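Local coordinates for protein tyrosyl-DNA phosphodiesterase 2 (Danio rerio, PDB 4F1H) that belongs to the endonuclease/exonuclease/phosphatase family with a DNase I-like fold and binds DNA and magnesium, at residues B[151-156]-B[205-210]. Sequence-based numbering, arbitrary orientation.
Sequences GDTNLR and FDRIFL. With nucleotides of chain A.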
loop_
_atom_site.group_PDB
_atom_site.type_symbol
_atom_site.label_atom_id
_atom_site.label_comp_id
_atom_site.label_asym_id
_atom_site.label_seq_id
_atom_site.Cartn_x
_atom_site.Cartn_y
_atom_site.Cartn_z
ATOM N N GLY B 151 -6.859 5.583 -14.754
ATOM C CA GLY B 151 -8.178 4.991 -14.575
ATOM C C GLY B 151 -8.746 5.198 -13.198
ATOM O O GLY B 151 -8.154 5.840 -12.342
ATOM N N ASP B 152 -9.942 4.657 -13.008
ATOM C CA ASP B 152 -10.576 4.673 -11.709
ATOM C C ASP B 152 -10.111 3.408 -11.027
ATOM O O ASP B 152 -10.642 2.322 -11.290
ATOM C CB ASP B 152 -12.094 4.690 -11.844
ATOM C CG ASP B 152 -12.782 4.645 -10.488
ATOM O OD1 ASP B 152 -12.072 4.557 -9.455
ATOM O OD2 ASP B 152 -14.022 4.664 -10.466
ATOM N N THR B 153 -9.092 3.552 -10.185
ATOM C CA THR B 153 -8.459 2.406 -9.559
ATOM C C THR B 153 -9.206 1.974 -8.290
ATOM O O THR B 153 -8.904 0.915 -7.765
ATOM C CB THR B 153 -7.033 2.743 -9.133
ATOM O OG1 THR B 153 -7.077 3.666 -8.020
ATOM C CG2 THR B 153 -6.208 3.297 -10.282
ATOM N N ASN B 154 -10.124 2.809 -7.758
ATOM C CA ASN B 154 -10.753 2.538 -6.462
ATOM C C ASN B 154 -9.768 2.273 -5.324
ATOM O O ASN B 154 -10.121 1.659 -4.294
ATOM C CB ASN B 154 -11.772 1.391 -6.592
ATOM C CG ASN B 154 -13.071 1.874 -7.141
ATOM O OD1 ASN B 154 -13.716 2.716 -6.512
ATOM N ND2 ASN B 154 -13.486 1.365 -8.309
ATOM N N LEU B 155 -8.540 2.733 -5.504
ATOM C CA LEU B 155 -7.480 2.394 -4.534
ATOM C C LEU B 155 -7.509 3.239 -3.281
ATOM O O LEU B 155 -7.863 4.431 -3.275
ATOM C CB LEU B 155 -6.088 2.552 -5.174
ATOM C CG LEU B 155 -5.762 1.370 -6.098
ATOM C CD1 LEU B 155 -4.523 1.715 -6.964
ATOM C CD2 LEU B 155 -5.628 -0.003 -5.380
ATOM N N ARG B 156 -7.098 2.587 -2.205
ATOM C CA ARG B 156 -6.746 3.288 -0.960
ATOM C C ARG B 156 -5.213 3.231 -0.873
ATOM O O ARG B 156 -4.613 2.265 -1.376
ATOM C CB ARG B 156 -7.356 2.495 0.186
ATOM C CG ARG B 156 -8.819 2.759 0.421
ATOM C CD ARG B 156 -9.731 2.203 -0.667
ATOM N NE ARG B 156 -11.112 2.520 -0.328
ATOM C CZ ARG B 156 -12.178 2.222 -1.061
ATOM N NH1 ARG B 156 -12.084 1.603 -2.266
ATOM N NH2 ARG B 156 -13.362 2.564 -0.568
ATOM N N PHE B 205 -9.479 7.980 -5.838
ATOM C CA PHE B 205 -9.721 6.729 -6.586
ATOM C C PHE B 205 -9.111 6.793 -7.984
ATOM O O PHE B 205 -8.696 5.769 -8.539
ATOM C CB PHE B 205 -11.246 6.493 -6.721
ATOM C CG PHE B 205 -11.921 6.017 -5.448
ATOM C CD1 PHE B 205 -11.190 5.390 -4.424
ATOM C CD2 PHE B 205 -13.297 6.178 -5.299
ATOM C CE1 PHE B 205 -11.862 4.942 -3.254
ATOM C CE2 PHE B 205 -13.945 5.748 -4.154
ATOM C CZ PHE B 205 -13.215 5.111 -3.135
ATOM N N ASP B 206 -9.073 8.000 -8.558
ATOM C CA ASP B 206 -8.628 8.155 -9.924
ATOM C C ASP B 206 -7.167 8.506 -9.887
ATOM O O ASP B 206 -6.775 9.487 -9.231
ATOM C CB ASP B 206 -9.482 9.250 -10.551
ATOM C CG ASP B 206 -10.951 8.849 -10.535
ATOM O OD1 ASP B 206 -11.351 8.028 -11.415
ATOM O OD2 ASP B 206 -11.699 9.242 -9.606
ATOM N N ARG B 207 -6.356 7.691 -10.569
ATOM C CA ARG B 207 -4.904 7.814 -10.500
ATOM C C ARG B 207 -4.270 7.580 -11.844
ATOM O O ARG B 207 -4.837 6.882 -12.692
ATOM C CB ARG B 207 -4.285 6.820 -9.487
ATOM C CG ARG B 207 -4.923 6.871 -8.081
ATOM C CD ARG B 207 -4.153 6.004 -7.074
ATOM N NE ARG B 207 -4.798 6.173 -5.778
ATOM C CZ ARG B 207 -4.253 5.891 -4.590
ATOM N NH1 ARG B 207 -3.027 5.372 -4.500
ATOM N NH2 ARG B 207 -4.957 6.136 -3.484
ATOM N N ILE B 208 -3.097 8.178 -12.035
ATOM C CA ILE B 208 -2.314 8.028 -13.271
ATOM C C ILE B 208 -0.949 7.486 -12.898
ATOM O O ILE B 208 -0.270 8.054 -12.001
ATOM C CB ILE B 208 -2.082 9.390 -13.949
ATOM C CG1 ILE B 208 -3.424 10.095 -14.175
ATOM C CG2 ILE B 208 -1.293 9.237 -15.236
ATOM C CD1 ILE B 208 -3.255 11.573 -14.589
ATOM N N PHE B 209 -0.533 6.414 -13.579
ATOM C CA PHE B 209 0.812 5.804 -13.397
ATOM C C PHE B 209 1.615 6.050 -14.664
ATOM O O PHE B 209 1.092 5.918 -15.779
ATOM C CB PHE B 209 0.699 4.297 -13.099
ATOM C CG PHE B 209 -0.091 3.973 -11.840
ATOM C CD1 PHE B 209 -0.032 4.801 -10.715
ATOM C CD2 PHE B 209 -0.921 2.853 -11.810
ATOM C CE1 PHE B 209 -0.776 4.502 -9.568
ATOM C CE2 PHE B 209 -1.652 2.532 -10.665
ATOM C CZ PHE B 209 -1.594 3.375 -9.549
ATOM N N LEU B 210 2.880 6.429 -14.501
ATOM C CA LEU B 210 3.733 6.818 -15.621
ATOM C C LEU B 210 5.035 6.045 -15.584
ATOM O O LEU B 210 5.646 5.910 -14.525
ATOM C CB LEU B 210 4.007 8.331 -15.556
ATOM C CG LEU B 210 5.088 8.855 -16.508
ATOM C CD1 LEU B 210 4.603 8.756 -17.983
ATOM C CD2 LEU B 210 5.468 10.309 -16.167
ATOM O OP3 DT A 1 -16.354 2.415 -8.823
ATOM P P DT A 1 -16.557 3.761 -8.201
ATOM O OP1 DT A 1 -17.254 4.746 -9.014
ATOM O OP2 DT A 1 -15.252 4.424 -7.852
ATOM O "O5'" DT A 1 -17.282 3.492 -6.817
ATOM C "C5'" DT A 1 -17.871 4.620 -6.148
ATOM C "C4'" DT A 1 -18.535 4.075 -4.900
ATOM O "O4'" DT A 1 -19.752 3.413 -5.343
ATOM C "C3'" DT A 1 -17.724 3.046 -4.105
ATOM O "O3'" DT A 1 -18.078 3.154 -2.713
ATOM C "C2'" DT A 1 -18.218 1.710 -4.655
ATOM C "C1'" DT A 1 -19.690 2.037 -4.906
ATOM N N1 DT A 1 -20.343 1.146 -5.908
ATOM C C2 DT A 1 -21.398 0.360 -5.484
ATOM O O2 DT A 1 -21.809 0.349 -4.313
ATOM N N3 DT A 1 -21.933 -0.433 -6.465
ATOM C C4 DT A 1 -21.556 -0.517 -7.802
ATOM O O4 DT A 1 -22.136 -1.272 -8.604
ATOM C C5 DT A 1 -20.444 0.346 -8.161
ATOM C C7 DT A 1 -19.897 0.333 -9.557
ATOM C C6 DT A 1 -19.891 1.133 -7.226
ATOM P P DG A 2 -17.139 2.537 -1.588
ATOM O OP1 DG A 2 -15.724 2.630 -2.039
ATOM O OP2 DG A 2 -17.711 1.218 -1.123
ATOM O "O5'" DG A 2 -17.400 3.495 -0.333
ATOM C "C5'" DG A 2 -17.084 4.873 -0.492
ATOM C "C4'" DG A 2 -16.661 5.375 0.873
ATOM O "O4'" DG A 2 -17.853 5.515 1.704
ATOM C "C3'" DG A 2 -15.678 4.512 1.651
ATOM O "O3'" DG A 2 -14.683 5.442 2.092
ATOM C "C2'" DG A 2 -16.508 3.988 2.827
ATOM C "C1'" DG A 2 -17.503 5.128 3.015
ATOM N N9 DG A 2 -18.761 4.762 3.655
ATOM C C8 DG A 2 -19.708 3.821 3.237
ATOM N N7 DG A 2 -20.757 3.755 4.054
ATOM C C5 DG A 2 -20.453 4.710 5.059
ATOM C C6 DG A 2 -21.175 5.097 6.225
ATOM O O6 DG A 2 -22.268 4.672 6.597
ATOM N N1 DG A 2 -20.531 6.088 6.969
ATOM C C2 DG A 2 -19.322 6.653 6.605
ATOM N N2 DG A 2 -18.813 7.598 7.417
ATOM N N3 DG A 2 -18.620 6.281 5.535
ATOM C C4 DG A 2 -19.256 5.334 4.802
ATOM P P DC A 3 -13.263 4.945 2.667
ATOM O OP1 DC A 3 -12.689 3.958 1.744
ATOM O OP2 DC A 3 -13.427 4.599 4.122
ATOM O "O5'" DC A 3 -12.417 6.288 2.595
ATOM C "C5'" DC A 3 -13.032 7.471 3.168
ATOM C "C4'" DC A 3 -12.034 8.588 3.014
ATOM O "O4'" DC A 3 -12.631 9.871 3.434
ATOM C "C3'" DC A 3 -10.740 8.401 3.795
ATOM O "O3'" DC A 3 -9.683 8.697 2.885
ATOM C "C2'" DC A 3 -10.882 9.424 4.939
ATOM C "C1'" DC A 3 -11.673 10.535 4.254
ATOM N N1 DC A 3 -12.525 11.360 5.149
ATOM C C2 DC A 3 -12.422 12.755 5.042
ATOM O O2 DC A 3 -11.606 13.253 4.248
ATOM N N3 DC A 3 -13.221 13.517 5.844
ATOM C C4 DC A 3 -14.070 12.917 6.693
ATOM N N4 DC A 3 -14.831 13.715 7.460
ATOM C C5 DC A 3 -14.186 11.490 6.806
ATOM C C6 DC A 3 -13.400 10.751 6.006
#
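Gly151 and Arg207 form an antiparallel hydrogen-bonded pair at the end of strand 145-150, in one sheet of the DNase I-like fold. The bonds run from Gly151 N to Arg207 O (3.2 Å) and from Arg207 N to Gly151 O. Beyond the next pair, Asp152 with Asp206, the chain leaves the strand in an Asx turn, Asn154 N donating to Asp152 OD1, overlapped by an ST turn from Leu155 N to Thr153 OG1. The tight part centres on Phe205 O, gripped from opposite faces of its carbonyl plane by Thr153 N (2.8 Å) and Thr153 OG1 (2.7 Å). With chi1 at 70°, OG1 sits between backbone N and carbonyl carbon, where it serves both this bond and the ST turn. Asp152 OD1 and Asp206 OD1 stand 4.1 Å apart; Asn10 bonds Asp152 OD2, Thr186 and His241 bond Asp206 OD2. Packing is looser toward Phe209, where Leu155 CD1 comes to the ring edge, 4.2 Å from Phe209 CZ, while Leu155 CB lies over the Arg207 guanidinium, whose NE donates to Arg204 O and NH2 forms a salt bridge with Asp157. The other end faces the nucleotides of chain A, close to a magnesium ion, and Arg156 there is partly exposed. Phe205 carries this side: Asn154 OD1 sits over one ring face, near the rim, and CE1 lies 3.4 Å above the centre of the Arg156 guanidinium, the two planes 53° apart. Asn154 ND2 donates to Leu117 O and OP3 of DT1 of chain A, and Arg156 NH2 bridges two phosphates, reaching OP1 of DG2 and OP1 of DC3, both of chain A, at 2.8 Å each.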